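Local coordinates for putative hemin ABC transport system, membrane protein (Burkholderia cenocepacia J2315, PDB 5B57) that probably serves as the membrane-spanning permease subunit of an ABC importer that moves heme across the cell membrane, at residues A58-M63 with A334-A339; V108-L113 with P243-V248; A127-P132 with L194-L199; L147-L152 with V171-G176. All blocks are in the same frame, centred on the assembly; numbering follows the deposited sequence.

Interaction 1 (A58-M63 with A334-A339); sequences ALAILM and AALLGA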
# COMPACT_ATOMS: atom_id res chain seq x y z
N ALA A 58 -10.83 32.74 8.65
CA ALA A 58 -9.56 33.24 9.15
C ALA A 58 -8.50 33.20 8.05
O ALA A 58 -7.86 34.22 7.76
CB ALA A 58 -9.12 32.43 10.36
N LEU A 59 -8.33 32.04 7.42
CA LEU A 59 -7.30 31.87 6.40
C LEU A 59 -7.45 32.89 5.28
O LEU A 59 -6.47 33.51 4.86
CB LEU A 59 -7.37 30.45 5.83
CG LEU A 59 -7.02 29.28 6.76
CD1 LEU A 59 -7.45 28.02 6.07
CD2 LEU A 59 -5.54 29.21 7.08
N ALA A 60 -8.68 33.07 4.78
CA ALA A 60 -8.97 34.15 3.83
C ALA A 60 -8.46 35.51 4.32
O ALA A 60 -7.81 36.26 3.58
CB ALA A 60 -10.48 34.20 3.55
N ILE A 61 -8.75 35.86 5.59
CA ILE A 61 -8.23 37.11 6.15
C ILE A 61 -6.70 37.06 6.19
O ILE A 61 -6.02 37.93 5.64
CB ILE A 61 -8.83 37.39 7.54
CG1 ILE A 61 -10.36 37.34 7.51
CG2 ILE A 61 -8.40 38.74 8.07
CD1 ILE A 61 -10.99 38.06 6.34
N LEU A 62 -6.14 36.02 6.83
CA LEU A 62 -4.68 35.91 6.96
C LEU A 62 -4.01 35.98 5.59
O LEU A 62 -3.03 36.71 5.40
CB LEU A 62 -4.30 34.62 7.68
CG LEU A 62 -3.65 34.73 9.07
CD1 LEU A 62 -2.91 33.42 9.40
CD2 LEU A 62 -2.76 35.97 9.18
N MET A 63 -4.52 35.22 4.62
CA MET A 63 -3.99 35.29 3.26
C MET A 63 -4.09 36.72 2.73
O MET A 63 -3.09 37.32 2.32
CB MET A 63 -4.73 34.30 2.36
CG MET A 63 -4.38 34.40 0.87
SD MET A 63 -5.71 33.91 -0.28
CE MET A 63 -6.77 35.37 -0.27
N ALA A 334 -8.10 23.97 1.63
CA ALA A 334 -6.72 23.69 1.26
C ALA A 334 -6.18 24.75 0.30
O ALA A 334 -5.01 25.14 0.40
CB ALA A 334 -6.64 22.30 0.66
N ALA A 335 -7.02 25.24 -0.61
CA ALA A 335 -6.57 26.26 -1.55
C ALA A 335 -6.21 27.57 -0.82
O ALA A 335 -5.14 28.14 -1.08
CB ALA A 335 -7.63 26.48 -2.64
N LEU A 336 -7.04 28.03 0.12
CA LEU A 336 -6.66 29.19 0.93
C LEU A 336 -5.34 28.93 1.67
O LEU A 336 -4.40 29.72 1.56
CB LEU A 336 -7.75 29.55 1.92
CG LEU A 336 -9.11 30.04 1.46
CD1 LEU A 336 -9.92 30.34 2.69
CD2 LEU A 336 -8.96 31.27 0.62
N LEU A 337 -5.26 27.84 2.43
CA LEU A 337 -4.01 27.55 3.13
C LEU A 337 -2.83 27.35 2.17
O LEU A 337 -1.68 27.70 2.50
CB LEU A 337 -4.16 26.33 4.03
CG LEU A 337 -2.85 26.07 4.79
CD1 LEU A 337 -2.56 27.24 5.75
CD2 LEU A 337 -2.83 24.71 5.50
N GLY A 338 -3.08 26.78 0.99
CA GLY A 338 -1.99 26.66 0.03
C GLY A 338 -1.51 28.02 -0.47
O GLY A 338 -0.31 28.29 -0.53
N ALA A 339 -2.46 28.87 -0.85
CA ALA A 339 -2.09 30.23 -1.20
C ALA A 339 -1.38 30.92 -0.04
O ALA A 339 -0.36 31.58 -0.24
CB ALA A 339 -3.34 31.01 -1.62

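Interaction 2 (V108-L113 with P243-V248); sequences VVLALL and PTLAAV. With DMU (decyl-beta-D-maltopyranoside), chain E.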
# COMPACT_ATOMS: atom_id res chain seq x y z
N VAL A 108 3.02 38.42 -6.83
CA VAL A 108 2.17 38.09 -5.69
C VAL A 108 0.94 37.33 -6.14
O VAL A 108 0.58 36.31 -5.54
CB VAL A 108 1.78 39.36 -4.90
CG1 VAL A 108 0.70 39.01 -3.93
CG2 VAL A 108 2.99 39.91 -4.17
N VAL A 109 0.31 37.77 -7.23
CA VAL A 109 -0.85 37.05 -7.77
C VAL A 109 -0.46 35.63 -8.20
O VAL A 109 -1.21 34.68 -7.97
CB VAL A 109 -1.50 37.87 -8.89
CG1 VAL A 109 -1.91 37.01 -10.03
CG2 VAL A 109 -2.71 38.48 -8.36
N LEU A 110 0.72 35.46 -8.81
CA LEU A 110 1.12 34.12 -9.22
C LEU A 110 1.27 33.21 -8.01
O LEU A 110 0.82 32.06 -8.04
CB LEU A 110 2.42 34.16 -10.04
CG LEU A 110 2.89 32.83 -10.66
CD1 LEU A 110 1.94 32.36 -11.73
CD2 LEU A 110 4.25 32.94 -11.25
N ALA A 111 1.86 33.71 -6.92
CA ALA A 111 1.96 32.90 -5.71
C ALA A 111 0.58 32.48 -5.19
O ALA A 111 0.43 31.35 -4.72
CB ALA A 111 2.73 33.64 -4.63
N LEU A 112 -0.44 33.34 -5.28
CA LEU A 112 -1.78 32.92 -4.87
C LEU A 112 -2.35 31.86 -5.81
O LEU A 112 -2.96 30.88 -5.34
CB LEU A 112 -2.74 34.11 -4.81
CG LEU A 112 -2.43 35.14 -3.74
CD1 LEU A 112 -3.39 36.28 -3.87
CD2 LEU A 112 -2.51 34.51 -2.38
N LEU A 113 -2.19 32.02 -7.13
CA LEU A 113 -2.65 31.02 -8.09
C LEU A 113 -1.95 29.68 -7.91
O LEU A 113 -2.59 28.63 -8.05
CB LEU A 113 -2.44 31.51 -9.52
CG LEU A 113 -3.37 32.57 -10.08
CD1 LEU A 113 -3.06 32.70 -11.56
CD2 LEU A 113 -4.83 32.18 -9.84
N PRO A 243 0.48 39.41 -18.98
CA PRO A 243 -0.04 38.73 -20.17
C PRO A 243 -0.17 37.22 -20.03
O PRO A 243 -1.14 36.64 -20.54
CB PRO A 243 0.96 39.13 -21.27
CG PRO A 243 2.11 39.81 -20.56
CD PRO A 243 1.53 40.38 -19.32
N THR A 244 0.77 36.55 -19.32
CA THR A 244 0.61 35.11 -19.15
C THR A 244 -0.41 34.78 -18.06
O THR A 244 -1.23 33.87 -18.25
CB THR A 244 1.96 34.43 -18.87
OG1 THR A 244 2.55 34.94 -17.67
CG2 THR A 244 2.93 34.61 -20.05
N LEU A 245 -0.41 35.51 -16.94
CA LEU A 245 -1.47 35.32 -15.94
C LEU A 245 -2.87 35.39 -16.55
O LEU A 245 -3.77 34.65 -16.15
CB LEU A 245 -1.33 36.34 -14.82
CG LEU A 245 -0.17 36.05 -13.88
CD1 LEU A 245 0.04 37.24 -12.99
CD2 LEU A 245 -0.52 34.85 -13.06
N ALA A 246 -3.08 36.29 -17.51
CA ALA A 246 -4.33 36.29 -18.27
C ALA A 246 -4.69 34.91 -18.79
O ALA A 246 -5.88 34.61 -18.96
CB ALA A 246 -4.21 37.23 -19.48
N ALA A 247 -3.70 34.11 -19.13
CA ALA A 247 -3.94 32.77 -19.64
C ALA A 247 -3.94 31.72 -18.53
O ALA A 247 -4.79 30.83 -18.53
CB ALA A 247 -2.88 32.42 -20.69
N VAL A 248 -3.02 31.84 -17.57
CA VAL A 248 -2.87 30.83 -16.52
C VAL A 248 -4.08 30.82 -15.59
O VAL A 248 -4.63 29.75 -15.26
CB VAL A 248 -1.57 31.09 -15.74
CG1 VAL A 248 -1.48 30.18 -14.51
CG2 VAL A 248 -0.40 30.88 -16.65
C1 DMU E . -5.43 40.67 -17.28
C2 DMU E . -4.35 41.63 -17.71
C3 DMU E . -4.38 42.89 -16.84
C4 DMU E . -4.35 42.52 -15.32
O5 DMU E . -5.39 41.55 -15.03
C6 DMU E . -5.23 40.34 -15.81
O7 DMU E . -3.27 43.72 -17.16
O16 DMU E . -6.20 39.37 -15.42
C18 DMU E . -5.61 38.33 -14.64
C19 DMU E . -6.30 38.28 -13.28
C22 DMU E . -5.58 37.33 -12.34
C25 DMU E . -6.48 36.94 -11.17
C28 DMU E . -6.46 35.43 -10.95
C31 DMU E . -7.89 34.87 -10.80
C34 DMU E . -7.98 33.92 -9.59
C37 DMU E . -9.05 32.83 -9.81
C40 DMU E . -8.82 31.63 -8.87
C43 DMU E . -9.62 31.79 -7.59
O49 DMU E . -5.37 39.47 -18.06
O55 DMU E . -4.52 41.97 -19.09
C57 DMU E . -4.54 43.75 -14.43
O61 DMU E . -3.34 44.54 -14.44
C5 DMU E . -3.29 45.29 -19.03
C7 DMU E . -1.81 45.27 -19.38
C8 DMU E . -0.99 46.11 -18.40
C9 DMU E . -1.32 45.74 -16.97
O1 DMU E . -2.71 45.95 -16.73
C10 DMU E . -3.54 45.07 -17.52
O2 DMU E . 0.42 45.89 -18.64
O3 DMU E . -3.98 44.28 -19.79
O4 DMU E . -1.63 45.79 -20.71
C11 DMU E . -0.50 46.57 -16.01
O6 DMU E . 0.24 47.57 -16.75

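Interaction 3 (A127-P132 with L194-L199); sequences ALFRNP and LALPLL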
# COMPACT_ATOMS: atom_id res chain seq x y z
N ALA A 127 -8.61 12.73 -2.10
CA ALA A 127 -9.93 12.10 -2.07
C ALA A 127 -10.01 11.01 -3.13
O ALA A 127 -10.24 9.84 -2.82
CB ALA A 127 -11.03 13.13 -2.25
N LEU A 128 -9.78 11.39 -4.38
CA LEU A 128 -9.87 10.43 -5.49
C LEU A 128 -9.12 9.13 -5.20
O LEU A 128 -9.62 8.04 -5.49
CB LEU A 128 -9.35 11.09 -6.76
CG LEU A 128 -9.41 10.17 -7.97
CD1 LEU A 128 -10.82 10.11 -8.39
CD2 LEU A 128 -8.57 10.72 -9.06
N PHE A 129 -7.91 9.21 -4.64
CA PHE A 129 -7.14 8.00 -4.35
C PHE A 129 -7.37 7.47 -2.96
O PHE A 129 -6.74 6.48 -2.59
CB PHE A 129 -5.63 8.24 -4.52
CG PHE A 129 -5.21 8.35 -5.93
CD1 PHE A 129 -4.88 7.22 -6.65
CD2 PHE A 129 -5.17 9.57 -6.56
CE1 PHE A 129 -4.50 7.31 -7.97
CE2 PHE A 129 -4.80 9.67 -7.89
CZ PHE A 129 -4.46 8.52 -8.59
N ARG A 130 -8.24 8.11 -2.18
CA ARG A 130 -8.51 7.65 -0.83
C ARG A 130 -7.21 7.48 -0.08
O ARG A 130 -6.95 6.47 0.59
CB ARG A 130 -9.30 6.35 -0.87
CG ARG A 130 -10.77 6.56 -0.76
CD ARG A 130 -11.48 5.42 -1.40
NE ARG A 130 -11.11 5.35 -2.80
CZ ARG A 130 -10.54 4.29 -3.35
NH1 ARG A 130 -10.30 3.21 -2.60
NH2 ARG A 130 -10.23 4.30 -4.65
N ASN A 131 -6.35 8.45 -0.22
CA ASN A 131 -5.03 8.32 0.33
C ASN A 131 -4.40 9.69 0.44
O ASN A 131 -4.28 10.41 -0.57
CB ASN A 131 -4.18 7.41 -0.54
CG ASN A 131 -2.79 7.27 -0.03
OD1 ASN A 131 -2.46 7.66 1.09
ND2 ASN A 131 -1.94 6.70 -0.85
N PRO A 132 -3.99 10.08 1.64
CA PRO A 132 -3.41 11.42 1.84
C PRO A 132 -2.08 11.65 1.13
O PRO A 132 -1.63 12.79 1.08
CB PRO A 132 -3.23 11.47 3.36
CG PRO A 132 -3.03 10.03 3.71
CD PRO A 132 -4.04 9.32 2.89
N LEU A 194 -10.90 2.73 -15.51
CA LEU A 194 -9.62 3.31 -15.10
C LEU A 194 -9.27 2.77 -13.73
O LEU A 194 -9.78 3.27 -12.73
CB LEU A 194 -9.68 4.84 -15.09
CG LEU A 194 -8.37 5.56 -14.70
CD1 LEU A 194 -7.19 5.18 -15.59
CD2 LEU A 194 -8.50 7.07 -14.70
N ALA A 195 -8.41 1.76 -13.67
CA ALA A 195 -7.91 1.28 -12.38
C ALA A 195 -6.83 2.22 -11.89
O ALA A 195 -5.86 2.48 -12.60
CB ALA A 195 -7.37 -0.14 -12.48
N LEU A 196 -6.98 2.73 -10.68
CA LEU A 196 -5.97 3.67 -10.20
C LEU A 196 -4.60 3.03 -10.05
O LEU A 196 -3.60 3.72 -10.30
CB LEU A 196 -6.45 4.33 -8.90
CG LEU A 196 -7.77 5.09 -9.07
CD1 LEU A 196 -8.05 6.00 -7.89
CD2 LEU A 196 -7.78 5.89 -10.37
N PRO A 197 -4.46 1.76 -9.65
CA PRO A 197 -3.12 1.12 -9.71
C PRO A 197 -2.48 1.14 -11.08
O PRO A 197 -1.27 1.38 -11.16
CB PRO A 197 -3.39 -0.32 -9.25
CG PRO A 197 -4.84 -0.37 -8.83
CD PRO A 197 -5.36 1.04 -8.73
N LEU A 198 -3.25 0.92 -12.16
CA LEU A 198 -2.68 0.93 -13.51
C LEU A 198 -2.29 2.35 -13.93
O LEU A 198 -1.24 2.55 -14.54
CB LEU A 198 -3.65 0.32 -14.52
CG LEU A 198 -4.07 -1.16 -14.39
CD1 LEU A 198 -4.88 -1.61 -15.57
CD2 LEU A 198 -2.89 -2.09 -14.23
N LEU A 199 -3.10 3.34 -13.59
CA LEU A 199 -2.69 4.72 -13.84
C LEU A 199 -1.34 5.01 -13.22
O LEU A 199 -0.50 5.69 -13.83
CB LEU A 199 -3.73 5.69 -13.28
CG LEU A 199 -3.37 7.12 -13.64
CD1 LEU A 199 -4.61 7.80 -14.10
CD2 LEU A 199 -2.82 7.82 -12.44

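Interaction 4 (L147-L152 with V171-G176); sequences LGATTL and VAAFAG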
# COMPACT_ATOMS: atom_id res chain seq x y z
N LEU A 147 9.11 18.02 -19.88
CA LEU A 147 9.53 17.62 -21.23
C LEU A 147 9.35 18.76 -22.22
O LEU A 147 10.28 19.11 -22.95
CB LEU A 147 8.79 16.37 -21.71
CG LEU A 147 9.24 15.84 -23.08
CD1 LEU A 147 10.74 15.55 -23.13
CD2 LEU A 147 8.46 14.59 -23.48
N GLY A 148 8.16 19.36 -22.25
CA GLY A 148 7.90 20.42 -23.21
C GLY A 148 8.75 21.65 -22.97
O GLY A 148 9.21 22.30 -23.92
N ALA A 149 8.96 22.00 -21.70
CA ALA A 149 9.85 23.11 -21.37
C ALA A 149 11.28 22.85 -21.85
O ALA A 149 11.95 23.77 -22.32
CB ALA A 149 9.81 23.37 -19.87
N THR A 150 11.77 21.62 -21.72
CA THR A 150 13.15 21.35 -22.11
C THR A 150 13.27 21.16 -23.61
O THR A 150 14.26 21.60 -24.22
CB THR A 150 13.68 20.14 -21.36
OG1 THR A 150 13.61 20.40 -19.96
CG2 THR A 150 15.15 19.88 -21.69
N THR A 151 12.28 20.51 -24.23
CA THR A 151 12.25 20.40 -25.69
C THR A 151 12.42 21.77 -26.34
O THR A 151 13.16 21.91 -27.33
CB THR A 151 10.95 19.76 -26.15
OG1 THR A 151 10.85 18.43 -25.61
CG2 THR A 151 10.90 19.69 -27.65
N LEU A 152 11.78 22.79 -25.78
CA LEU A 152 11.83 24.13 -26.36
C LEU A 152 13.13 24.85 -26.03
O LEU A 152 13.73 25.48 -26.91
CB LEU A 152 10.65 24.98 -25.90
CG LEU A 152 10.76 26.43 -26.45
CD1 LEU A 152 10.62 26.48 -27.94
CD2 LEU A 152 9.76 27.37 -25.86
N VAL A 171 3.64 27.94 -23.08
CA VAL A 171 2.77 27.20 -24.00
C VAL A 171 3.35 25.83 -24.31
O VAL A 171 2.61 24.85 -24.42
CB VAL A 171 2.52 28.04 -25.27
CG1 VAL A 171 1.81 27.23 -26.34
CG2 VAL A 171 1.69 29.26 -24.93
N ALA A 172 4.67 25.72 -24.43
CA ALA A 172 5.29 24.41 -24.64
C ALA A 172 5.09 23.51 -23.44
O ALA A 172 4.65 22.37 -23.58
CB ALA A 172 6.78 24.56 -24.95
N ALA A 173 5.39 24.01 -22.23
CA ALA A 173 5.21 23.23 -21.00
C ALA A 173 3.76 22.79 -20.85
O ALA A 173 3.48 21.67 -20.37
CB ALA A 173 5.65 24.07 -19.79
N PHE A 174 2.82 23.64 -21.27
CA PHE A 174 1.41 23.31 -21.10
C PHE A 174 0.99 22.22 -22.08
O PHE A 174 0.23 21.32 -21.71
CB PHE A 174 0.58 24.58 -21.27
CG PHE A 174 -0.84 24.43 -20.86
CD1 PHE A 174 -1.17 24.16 -19.54
CD2 PHE A 174 -1.87 24.58 -21.79
CE1 PHE A 174 -2.52 24.03 -19.16
CE2 PHE A 174 -3.23 24.46 -21.40
CZ PHE A 174 -3.55 24.18 -20.10
N ALA A 175 1.49 22.27 -23.32
CA ALA A 175 1.14 21.23 -24.28
C ALA A 175 1.74 19.89 -23.88
O ALA A 175 1.04 18.87 -23.83
CB ALA A 175 1.61 21.61 -25.68
N GLY A 176 3.03 19.87 -23.54
CA GLY A 176 3.63 18.64 -23.06
C GLY A 176 2.96 18.13 -21.79
O GLY A 176 2.75 16.92 -21.63

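Interaction 1 (A58-M63 with A334-A339)
L59 meets L336 flank to flank: its CB lies 4.0 Å from L336 CB, and their CA atoms, 6.1 Å apart, are the closest across the two segments. The isobutyl group of L59 then reaches past this point to the next leucine, where its CD2 comes 3.8 Å from L337 CD1. The two branches meet at a slant, L337 sending its own out with CG trans to its backbone N (chi1 -179°). A60 follows and offers mostly backbone and a methyl. L336 CD1 rests 3.7 Å from A60 N and 4.0 Å from A60 CB, so one methyl of L336 lies against the backbone and methyl of A60. M63, one turn beyond L59, completes the contact. Its chain bends at chi3 (79°), and the SD atom comes 4.0 Å from A339 CB and 4.3 Å from L336 CD2, touching both with its sulfur. L336 is therefore met in turn by L59, A60 and M63, and it has the largest buried area of the twelve residues. The side chains that meet are all apolar, as expected for two predicted transmembrane segments. Their axes approach to 9.1 Å and run in nearly the same direction, 25° apart, so the pairing continues over more than one turn. Around this pair, L112 of helix 94-128 packs against both M63 and A339, and helix 311-323 is touched by L337 through C318 and V319. Helix 54-72 thus packs on the outer side of helix 327-352, at the surface of the bundle.

Interaction 2 (V108-L113 with P243-V248)
L245 points its isobutyl group into the side of helix 94-128, and V109, L110 and L113 receive it. This is parallel helix-helix packing within the all-helical transmembrane bundle of the FecCD permease family: the two segments run 19° apart with axes 11.2 Å from each other. That spacing is wide for direct backbone approach, and the side chains bridge it. For L245, a chi1 of -74°, with CG opposite the carbonyl carbon, carries the branch point toward helix 94-128, where CG splits into the two methyls. CD1 is the nearer methyl to V109, 3.6 Å from its CG1, while CD2 meets two leucines one turn apart, 3.7 Å from L110 CD1 and 3.7 Å from L113 CD1. L110 adopts the other common rotamer, CG on the far side of CB from the backbone N (chi1 -174°), and although its CB starts out across the line of contact, its end swings in to meet L245. All these pairs meet slantwise, methyl against methyl. L113 CD1 also reaches V248 CG1 at 4.2 Å, carrying the packing to the next turn of helix 242-260. L110 and V248 both touch C304 of helix 283-305, which closes the contact on that side, and L112, on another side of the first helix, packs on S67 and L343. A bound decyl maltoside lies along the edge: the second methyl of L113, CD2, is 3.6 Å from C34 and 3.8 Å from C28 of its alkyl chain.

Interaction 3 (A127-P132 with L194-L199)
A127 O takes two donors, the backbone N of R130 at 2.7 Å and NE2 of Q270, which satisfy it at the last turn of helix 94-128; the next residues, L128 and F129, meet L196. The helix finishes in a Schellman motif: R130 turns to positive phi (53°) and the chain leaves the helix for the loop. L128 and F129 lie at this terminus and are pressed against L196. The CD1 methyl of L196 is the centre of the contact, lying 3.5 Å from L128 O and 3.6 Å from F129 CD1. CB of the same leucine sits 3.7 Å from F129 CE1, so L196 meets the CD1-CE1 part of the ring obliquely. With CG of F129 beside its backbone N (chi1 -73°), the ring extends toward helix 196-220 although its CB starts out across that direction. L199, one turn further on, approaches differently: its CD2 lies near the plane of the ring, 4.2 Å from CZ, and so meets an edge. The guanidinium of R130 comes to 4.3 Å, NH2 to L196 CD1, and bounds the contact. In the second segment, A195 is the N-cap residue of helix 196-220, so the start of one predicted transmembrane helix is packed on the end of another. Among its neighbours, K287 of helix 283-305 touches both L128 and L196, L199 packs on L291 of the same helix, and A188 of helix 168-188 lies against L199. R130 and P132 also touch a chain of another protein, consistent with a contact to the ATPase subunit.

Interaction 4 (L147-L152 with V171-G176)
A chi1 of 177° swings the branch of L152 away from its backbone N and over A172, bringing CD2 to 4.2 Å from A172 CB; L152 CB itself lies 4.0 Å from the same A172 CB. The crossing as a whole is small-residue helix packing with an AxxxG pair (a small-xxx-small arrangement), A172 and G176 on helix 168-188 facing G148 and A149 on helix 141-154. The helices cross at a steep angle, their directions 136° apart, and their axes come to 7.0 Å. Such closeness depends on the lack of side-chain bulk: the CA atoms of G148 and A173 are 4.5 Å apart, and G148 CA, which carries no side chain, faces A172 O at 3.8 Å. The methyl of A172 rests 3.5 Å from G148 O, and the two alanine methyls, A149 CB and A173 CB, meet at 4.2 Å. The interface is thus made chiefly by backbone and methyls, with L152 closing one end. Helix 196-220 touches L147, helix 223-234 covers A149 through W232, and A173 packs on S303 of helix 283-305. Beside the crossing, L147 O accepts two bonds from the same residue, T151 N and T151 OG1; the hydroxyl oxygen OG1 stands above the carbonyl plane, 49° out of it, at 2.8 Å from L147 O.

How the interactions relate
All four contacts belong to the FecCD permease fold and are nested along the chain: interaction 4 closes inside interaction 3, that inside interaction 2, and that inside interaction 1. Interactions 1 and 2 are the only pair that adjoin, with centres about 17 Å apart. Helix 94-128 serves both interaction 2 and interaction 3, whose centres are about 30 Å apart. Interaction 4 lies about 18 Å from interaction 2 and about 31 Å from interaction 1, centre to centre. Helix 94-128 thus spans from interaction 2 to interaction 3 and connects contacts on opposite sides of the chain's centre within the membrane bundle.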